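Local coordinates for protein BB1 (PDB 6D0T) that is a de novo designed beta barrel with no known natural function, probably made as a scaffold on the way to fluorescence-activating barrels, at residues Q6-T11 and L82-P87; P87-V92 and S103-R108. One frame throughout, in Å; residues are numbered along the deposited sequence.

Contact 1: residues Q6-T11 and L82-P87; sequences QYFPGT and LQVRSP
Tyr7 and Ser86 are joined by the one hydrogen bond between residues 6-11 and 82-87. The phenol OH of Tyr7 donates to the backbone O of Ser86 over 2.8 Å, approaching almost straight out from the carbonyl, with that O lying near the ring plane at the phenol edge. Tyr7 CG is anti to its backbone N (chi1 176°), which starts the ring from the short helix toward strand 77-86. Pro87 O lies obliquely to the same ring, 3.5 Å from Tyr7 CE2.

The remaining contacts are apolar and centre on Val84. Val84 CG1 meets the phenol end tip to tip, 3.6 Å from Tyr7 CZ, while CG2 touches both rings, 3.9 Å from Tyr7 CE1 and 4.0 Å from Phe8 CZ. Leu82 CD1, two residues earlier in the strand, reaches that same CZ at 3.9 Å, again tip to tip, so Phe8 CZ touches both aliphatic side chains, which approach it from the same general side. Tyr7 turns an edge to Phe8: its CD1 sits 3.6 Å above one face, offset toward the rim, and Phe8 CG lies in the plane of the Tyr7 ring.

Around this, Val2 of the N-terminal loop touches Tyr7, Phe8 and Val84, and Tyr66 meets the Phe8 ring edge-to-face. Phe8 also packs on Met30 of strand 23-32 and shares Ile58 of strand 51-59 with Leu82, so helix 4-7 and the loop after it lie over one end of the barrel, with Phe8 buried among its strands.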
ATOM      1  N   GLN A   6       5.455   9.331  12.185  1.00 12.21           N
ATOM      2  CA  GLN A   6       6.346   8.514  12.997  1.00 12.72           C
ATOM      3  C   GLN A   6       6.444   7.079  12.457  1.00 13.71           C
ATOM      4  O   GLN A   6       7.526   6.508  12.383  1.00 14.62           O
ATOM      5  CB  GLN A   6       5.847   8.479  14.452  1.00 14.84           C
ATOM      6  CG  GLN A   6       6.719   7.603  15.348  1.00 16.75           C
ATOM      7  CD  GLN A   6       6.237   7.575  16.794  1.00 17.79           C
ATOM      8  OE1 GLN A   6       5.072   7.856  17.078  1.00 18.89           O
ATOM      9  NE2 GLN A   6       7.109   7.169  17.698  1.00 20.06           N
ATOM     10  N   TYR A   7       5.317   6.477  12.095  1.00 12.53           N
ATOM     11  CA  TYR A   7       5.242   5.043  11.920  1.00 10.66           C
ATOM     12  C   TYR A   7       5.496   4.594  10.477  1.00 14.59           C
ATOM     13  O   TYR A   7       6.265   3.651  10.256  1.00 12.90           O
ATOM     14  CB  TYR A   7       3.869   4.537  12.392  1.00 11.15           C
ATOM     15  CG  TYR A   7       3.686   3.056  12.147  1.00 10.49           C
ATOM     16  CD1 TYR A   7       3.129   2.608  10.980  1.00 11.77           C
ATOM     17  CD2 TYR A   7       4.103   2.115  13.075  1.00  9.99           C
ATOM     18  CE1 TYR A   7       3.014   1.287  10.708  1.00 11.78           C
ATOM     19  CE2 TYR A   7       3.986   0.786  12.836  1.00 10.52           C
ATOM     20  CZ  TYR A   7       3.422   0.352  11.640  1.00 11.77           C
ATOM     21  OH  TYR A   7       3.299  -0.987  11.352  1.00 13.62           O
ATOM     22  N   PHE A   8       4.882   5.248   9.501  1.00 11.94           N
ATOM     23  CA  PHE A   8       4.872   4.653   8.165  1.00 11.84           C
ATOM     24  C   PHE A   8       6.169   4.847   7.392  1.00 11.56           C
ATOM     25  O   PHE A   8       6.507   3.967   6.591  1.00 13.81           O
ATOM     26  CB  PHE A   8       3.696   5.177   7.329  1.00 12.53           C
ATOM     27  CG  PHE A   8       2.363   4.641   7.771  1.00 11.33           C
ATOM     28  CD1 PHE A   8       2.046   3.329   7.597  1.00 12.93           C
ATOM     29  CD2 PHE A   8       1.443   5.473   8.435  1.00 12.85           C
ATOM     30  CE1 PHE A   8       0.820   2.829   8.054  1.00 13.10           C
ATOM     31  CE2 PHE A   8       0.235   4.984   8.864  1.00 14.30           C
ATOM     32  CZ  PHE A   8      -0.069   3.663   8.693  1.00 15.43           C
ATOM     33  N   PRO A   9       6.934   5.919   7.593  1.00 13.13           N
ATOM     34  CA  PRO A   9       8.139   6.105   6.774  1.00 14.48           C
ATOM     35  C   PRO A   9       9.108   4.954   6.890  1.00 13.88           C
ATOM     36  O   PRO A   9       9.321   4.375   7.962  1.00 14.51           O
ATOM     37  CB  PRO A   9       8.731   7.423   7.295  1.00 15.76           C
ATOM     38  CG  PRO A   9       7.504   8.181   7.745  1.00 16.25           C
ATOM     39  CD  PRO A   9       6.660   7.108   8.421  1.00 14.80           C
ATOM     40  N   GLY A  10       9.704   4.622   5.751  1.00 13.10           N
ATOM     41  CA  GLY A  10      10.578   3.475   5.686  1.00 15.33           C
ATOM     42  C   GLY A  10      10.398   2.670   4.416  1.00 14.74           C
ATOM     43  O   GLY A  10       9.672   3.070   3.493  1.00 14.18           O
ATOM     44  N   THR A  11      11.109   1.554   4.364  1.00 13.58           N
ATOM     45  CA  THR A  11      11.046   0.614   3.248  1.00 12.91           C
ATOM     46  C   THR A  11      10.252  -0.616   3.661  1.00 12.41           C
ATOM     47  O   THR A  11      10.480  -1.174   4.731  1.00 13.94           O
ATOM     48  CB  THR A  11      12.445   0.209   2.823  1.00 15.71           C
ATOM     49  OG1 THR A  11      13.163   1.383   2.462  1.00 20.09           O
ATOM     50  CG2 THR A  11      12.405  -0.734   1.622  1.00 19.14           C
ATOM     51  N   LEU A  82      -6.412   0.500   5.742  1.00 15.22           N
ATOM     52  CA  LEU A  82      -5.407  -0.379   6.293  1.00 14.49           C
ATOM     53  C   LEU A  82      -5.607  -0.518   7.784  1.00 14.00           C
ATOM     54  O   LEU A  82      -6.353   0.251   8.411  1.00 15.82           O
ATOM     55  CB  LEU A  82      -4.012   0.121   5.997  1.00 18.68           C
ATOM     56  CG  LEU A  82      -3.730   1.530   6.435  1.00 19.65           C
ATOM     57  CD1 LEU A  82      -3.278   1.550   7.915  1.00 20.34           C
ATOM     58  CD2 LEU A  82      -2.676   2.137   5.540  1.00 21.69           C
ATOM     59  N   GLN A  83      -4.938  -1.522   8.331  1.00 13.85           N
ATOM     60  CA  GLN A  83      -4.926  -1.760   9.768  1.00 12.98           C
ATOM     61  C   GLN A  83      -3.516  -2.147  10.185  1.00 12.50           C
ATOM     62  O   GLN A  83      -3.022  -3.217   9.815  1.00 12.56           O
ATOM     63  CB  GLN A  83      -5.889  -2.867  10.160  1.00 15.18           C
ATOM     64  CG  GLN A  83      -5.867  -3.148  11.672  1.00 17.66           C
ATOM     65  CD  GLN A  83      -6.223  -1.916  12.536  1.00 22.98           C
ATOM     66  OE1 GLN A  83      -7.369  -1.450  12.512  1.00 26.51           O
ATOM     67  NE2 GLN A  83      -5.244  -1.407  13.314  1.00 20.79           N
ATOM     68  N   VAL A  84      -2.882  -1.281  10.962  1.00 12.50           N
ATOM     69  CA  VAL A  84      -1.611  -1.622  11.586  1.00 11.46           C
ATOM     70  C   VAL A  84      -1.798  -2.763  12.574  1.00 12.46           C
ATOM     71  O   VAL A  84      -2.721  -2.747  13.390  1.00 14.93           O
ATOM     72  CB  VAL A  84      -1.035  -0.388  12.295  1.00 11.60           C
ATOM     73  CG1 VAL A  84       0.298  -0.738  13.023  1.00 12.65           C
ATOM     74  CG2 VAL A  84      -0.802   0.721  11.305  1.00 13.68           C
ATOM     75  N   ARG A  85      -0.908  -3.758  12.512  1.00 11.92           N
ATOM     76  CA  ARG A  85      -0.966  -4.928  13.388  1.00 12.27           C
ATOM     77  C   ARG A  85       0.199  -5.055  14.348  1.00 11.01           C
ATOM     78  O   ARG A  85       0.076  -5.781  15.347  1.00 11.76           O
ATOM     79  CB  ARG A  85      -1.003  -6.226  12.565  1.00 15.46           C
ATOM     80  CG  ARG A  85      -2.068  -6.332  11.498  1.00 20.18           C
ATOM     81  CD  ARG A  85      -3.445  -6.341  12.067  1.00 19.29           C
ATOM     82  NE  ARG A  85      -3.576  -7.272  13.183  1.00 20.52           N
ATOM     83  CZ  ARG A  85      -4.719  -7.539  13.807  1.00 20.83           C
ATOM     84  NH1 ARG A  85      -5.860  -6.993  13.389  1.00 21.65           N
ATOM     85  NH2 ARG A  85      -4.713  -8.335  14.869  1.00 20.51           N
ATOM     86  N   SER A  86       1.343  -4.438  14.047  1.00 12.02           N
ATOM     87  CA  SER A  86       2.540  -4.564  14.871  1.00 12.94           C
ATOM     88  C   SER A  86       3.500  -3.489  14.417  1.00 12.71           C
ATOM     89  O   SER A  86       3.196  -2.779  13.446  1.00 11.80           O
ATOM     90  CB  SER A  86       3.202  -5.927  14.698  1.00 15.41           C
ATOM     91  OG  SER A  86       3.872  -5.928  13.449  1.00 14.95           O
ATOM     92  N   PRO A  87       4.679  -3.364  15.034  1.00 11.16           N
ATOM     93  CA  PRO A  87       5.628  -2.341  14.572  1.00 10.83           C
ATOM     94  C   PRO A  87       6.105  -2.570  13.157  1.00 12.32           C
ATOM     95  O   PRO A  87       6.528  -1.596  12.512  1.00 12.41           O
ATOM     96  CB  PRO A  87       6.773  -2.425  15.588  1.00 14.22           C
ATOM     97  CG  PRO A  87       6.087  -2.956  16.845  1.00 14.21           C
ATOM     98  CD  PRO A  87       5.081  -3.929  16.321  1.00 11.12           C
TER

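Contact 2: residues P87-V92 and S103-R108; sequences PDSVEV and SGEFRR
Ser89 OG is anti to its backbone N (chi1 171°) and Glu105 CG likewise (chi1 -168°), with the glutamate chain extended beyond; this brings Ser89 OG diagonally across the strands to Glu105 OE2, its acceptor at 2.7 Å. Ser89 is paired with Arg107 and Glu105 with Glu91, both non-hydrogen-bonded pairs. The hydroxyl comes from the anti side of the carboxylate. Arg107 NH1 meets the same OE2 from the syn side in a salt bridge of 3.0 Å, so this oxygen takes two donors, which probably stabilises its negative charge.

The Arg108 chain bends at chi3 and turns its guanidinium side-on to the backbone of Pro87. NE at 2.9 Å and NH2 at 3.0 Å both donate to Pro87 O, which lies exactly in the guanidinium plane. NH2 also donates to Tyr7 O, and the guanidinium forms a cation-pi contact with the Tyr7 ring; these partners would hold its rotation beside the N-terminal segment.

On the other face, bearing Val90, Val92 and Phe106, the side chains turn into the barrel. Val92 CG1 lies 3.5 Å from Phe106 CE2, the two side chains crossing at about a right angle, while Val92 CG2 rests 3.7 Å from the carbonyl carbon of Gly104, which has no side chain to intervene. Val90 CB stands at the edge of the Phe106 ring.

Val90 and Phe106 exchange two backbone hydrogen bonds; Val92 and Gly104 form another such pair, its bond from Gly104 N weak. Arg108 N bonds to Asp88 O (2.9 Å) just before the strand. Residues 89-92 and 103-108, running at 159°, belong to strands 89-96 and 101-108, a twisted antiparallel beta hairpin with Ser89, Glu91, Glu105 and Arg107 on its polar face, the last two staves of an up-and-down eight-stranded barrel.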
ATOM      1  N   PRO A  87       4.679  -3.364  15.034  1.00 11.16           N
ATOM      2  CA  PRO A  87       5.628  -2.341  14.572  1.00 10.83           C
ATOM      3  C   PRO A  87       6.105  -2.570  13.157  1.00 12.32           C
ATOM      4  O   PRO A  87       6.528  -1.596  12.512  1.00 12.41           O
ATOM      5  CB  PRO A  87       6.773  -2.425  15.588  1.00 14.22           C
ATOM      6  CG  PRO A  87       6.087  -2.956  16.845  1.00 14.21           C
ATOM      7  CD  PRO A  87       5.081  -3.929  16.321  1.00 11.12           C
ATOM      8  N   ASP A  88       6.011  -3.799  12.640  1.00 13.91           N
ATOM      9  CA  ASP A  88       6.538  -4.090  11.311  1.00 12.97           C
ATOM     10  C   ASP A  88       5.513  -4.645  10.325  1.00 13.01           C
ATOM     11  O   ASP A  88       5.918  -5.079   9.243  1.00 14.04           O
ATOM     12  CB  ASP A  88       7.739  -5.048  11.395  1.00 15.79           C
ATOM     13  CG  ASP A  88       7.376  -6.466  11.879  1.00 24.96           C
ATOM     14  OD1 ASP A  88       6.191  -6.777  12.158  1.00 28.11           O
ATOM     15  OD2 ASP A  88       8.328  -7.299  11.944  1.00 31.32           O
ATOM     16  N   SER A  89       4.206  -4.603  10.619  1.00 13.13           N
ATOM     17  CA  SER A  89       3.228  -5.279   9.766  1.00 13.11           C
ATOM     18  C   SER A  89       1.943  -4.479   9.689  1.00 11.58           C
ATOM     19  O   SER A  89       1.408  -4.064  10.721  1.00 12.75           O
ATOM     20  CB  SER A  89       2.916  -6.692  10.285  1.00 17.94           C
ATOM     21  OG  SER A  89       1.835  -7.255   9.582  1.00 24.83           O
ATOM     22  N   VAL A  90       1.472  -4.253   8.453  1.00 11.53           N
ATOM     23  CA  VAL A  90       0.241  -3.521   8.181  1.00 11.17           C
ATOM     24  C   VAL A  90      -0.610  -4.351   7.224  1.00 11.63           C
ATOM     25  O   VAL A  90      -0.120  -4.775   6.171  1.00 13.94           O
ATOM     26  CB  VAL A  90       0.529  -2.133   7.563  1.00 10.93           C
ATOM     27  CG1 VAL A  90      -0.797  -1.384   7.323  1.00 12.71           C
ATOM     28  CG2 VAL A  90       1.427  -1.324   8.453  1.00 12.56           C
ATOM     29  N   GLU A  91      -1.884  -4.561   7.556  1.00 11.62           N
ATOM     30  CA  GLU A  91      -2.774  -5.228   6.608  1.00 12.27           C
ATOM     31  C   GLU A  91      -3.546  -4.189   5.805  1.00 13.69           C
ATOM     32  O   GLU A  91      -3.834  -3.099   6.297  1.00 14.05           O
ATOM     33  CB  GLU A  91      -3.737  -6.191   7.328  1.00 16.62           C
ATOM     34  CG  GLU A  91      -2.989  -7.363   7.938  1.00 20.15           C
ATOM     35  CD  GLU A  91      -3.856  -8.453   8.565  1.00 27.62           C
ATOM     36  OE1 GLU A  91      -5.105  -8.319   8.610  1.00 28.37           O
ATOM     37  OE2 GLU A  91      -3.259  -9.465   9.034  1.00 29.48           O
ATOM     38  N   VAL A  92      -3.830  -4.501   4.541  1.00 12.25           N
ATOM     39  CA  VAL A  92      -4.574  -3.582   3.687  1.00 13.24           C
ATOM     40  C   VAL A  92      -5.772  -4.305   3.075  1.00 15.16           C
ATOM     41  O   VAL A  92      -5.761  -5.522   2.872  1.00 14.24           O
ATOM     42  CB  VAL A  92      -3.705  -2.946   2.569  1.00 16.82           C
ATOM     43  CG1 VAL A  92      -2.526  -2.231   3.154  1.00 21.10           C
ATOM     44  CG2 VAL A  92      -3.238  -3.964   1.555  1.00 17.88           C
ATOM     45  N   SER A 103      -6.904  -8.060  -0.584  1.00 14.71           N
ATOM     46  CA  SER A 103      -6.301  -7.926   0.731  0.68 14.76           C
ATOM     47  C   SER A 103      -4.798  -8.118   0.582  1.00 13.48           C
ATOM     48  O   SER A 103      -4.315  -8.611  -0.436  1.00 15.76           O
ATOM     49  CB  SER A 103      -6.855  -8.905   1.756  0.68 19.60           C
ATOM     50  OG  SER A 103      -6.694 -10.225   1.332  0.68 21.69           O
ATOM     51  N   GLY A 104      -4.059  -7.707   1.596  1.00 12.81           N
ATOM     52  CA  GLY A 104      -2.615  -7.741   1.452  1.00 12.02           C
ATOM     53  C   GLY A 104      -1.926  -7.256   2.702  1.00 12.02           C
ATOM     54  O   GLY A 104      -2.553  -6.979   3.733  1.00 12.49           O
ATOM     55  N   GLU A 105      -0.603  -7.186   2.605  1.00 11.80           N
ATOM     56  CA  GLU A 105       0.227  -6.854   3.748  1.00 13.27           C
ATOM     57  C   GLU A 105       1.445  -6.068   3.291  1.00 13.25           C
ATOM     58  O   GLU A 105       1.981  -6.316   2.212  1.00 14.65           O
ATOM     59  CB  GLU A 105       0.660  -8.118   4.479  1.00 20.78           C
ATOM     60  CG  GLU A 105       1.287  -7.823   5.823  1.00 32.53           C
ATOM     61  CD  GLU A 105       1.975  -9.034   6.445  1.00 42.71           C
ATOM     62  OE1 GLU A 105       2.041 -10.106   5.798  1.00 43.79           O
ATOM     63  OE2 GLU A 105       2.461  -8.896   7.588  1.00 45.90           O
ATOM     64  N   PHE A 106       1.837  -5.097   4.123  1.00 11.20           N
ATOM     65  CA  PHE A 106       3.154  -4.455   4.100  1.00 12.43           C
ATOM     66  C   PHE A 106       3.965  -4.999   5.270  1.00 12.21           C
ATOM     67  O   PHE A 106       3.465  -5.046   6.415  1.00 14.25           O
ATOM     68  CB  PHE A 106       3.056  -2.931   4.264  1.00 11.56           C
ATOM     69  CG  PHE A 106       2.412  -2.193   3.147  1.00 13.75           C
ATOM     70  CD1 PHE A 106       3.075  -1.961   1.970  1.00 18.11           C
ATOM     71  CD2 PHE A 106       1.159  -1.630   3.314  1.00 19.56           C
ATOM     72  CE1 PHE A 106       2.477  -1.214   0.946  1.00 18.99           C
ATOM     73  CE2 PHE A 106       0.566  -0.901   2.303  1.00 21.39           C
ATOM     74  CZ  PHE A 106       1.241  -0.692   1.107  1.00 20.19           C
ATOM     75  N   ARG A 107       5.219  -5.354   5.008  1.00 11.80           N
ATOM     76  CA  ARG A 107       6.159  -5.872   6.000  1.00 13.35           C
ATOM     77  C   ARG A 107       7.406  -4.989   5.983  1.00 12.53           C
ATOM     78  O   ARG A 107       8.061  -4.837   4.939  1.00 14.82           O
ATOM     79  CB  ARG A 107       6.487  -7.336   5.705  1.00 19.77           C
ATOM     80  CG  ARG A 107       5.202  -8.174   5.618  1.00 31.96           C
ATOM     81  CD  ARG A 107       5.463  -9.643   5.289  1.00 43.71           C
ATOM     82  NE  ARG A 107       6.434 -10.230   6.206  1.00 54.26           N
ATOM     83  CZ  ARG A 107       6.141 -10.707   7.413  1.00 60.40           C
ATOM     84  NH1 ARG A 107       4.896 -10.663   7.874  1.00 61.30           N
ATOM     85  NH2 ARG A 107       7.103 -11.226   8.163  1.00 61.82           N
ATOM     86  N   ARG A 108       7.715  -4.382   7.135  1.00 13.93           N
ATOM     87  CA  ARG A 108       8.797  -3.410   7.210  1.00 13.81           C
ATOM     88  C   ARG A 108      10.135  -4.107   7.064  1.00 15.29           C
ATOM     89  O   ARG A 108      10.362  -5.170   7.652  1.00 17.15           O
ATOM     90  CB  ARG A 108       8.725  -2.651   8.547  1.00 15.00           C
ATOM     91  CG  ARG A 108       9.610  -1.434   8.619  1.00 16.43           C
ATOM     92  CD  ARG A 108       9.726  -0.905  10.025  1.00 15.55           C
ATOM     93  NE  ARG A 108       8.466  -0.462  10.606  1.00 12.90           N
ATOM     94  CZ  ARG A 108       7.890   0.718  10.392  1.00 13.15           C
ATOM     95  NH1 ARG A 108       8.440   1.621   9.576  1.00 11.90           N
ATOM     96  NH2 ARG A 108       6.768   0.990  11.042  1.00 12.43           N
TER

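Overall arrangement
From the N terminus, the chain passes through the short helix 4-7 into strand 10-18 and through four further strands before strand 77-86 brings 82-87 back to 6-11 in contact 1, closing a long loop of 70 intervening residues. Contact 2 follows in series, the two sharing Pro87 at the turn from strand 77-86 to strand 89-96, and it closes only the short hairpin into strand 101-108; neither nests in the other. Their centres are about 7 Å apart. A backbone hydrogen bond between Gln83 and Glu91 joins them along neighbouring strands. Since strand 101-108 also pairs with strand 10-18, together they tie the N-terminal segment to the last three strands where the barrel closes.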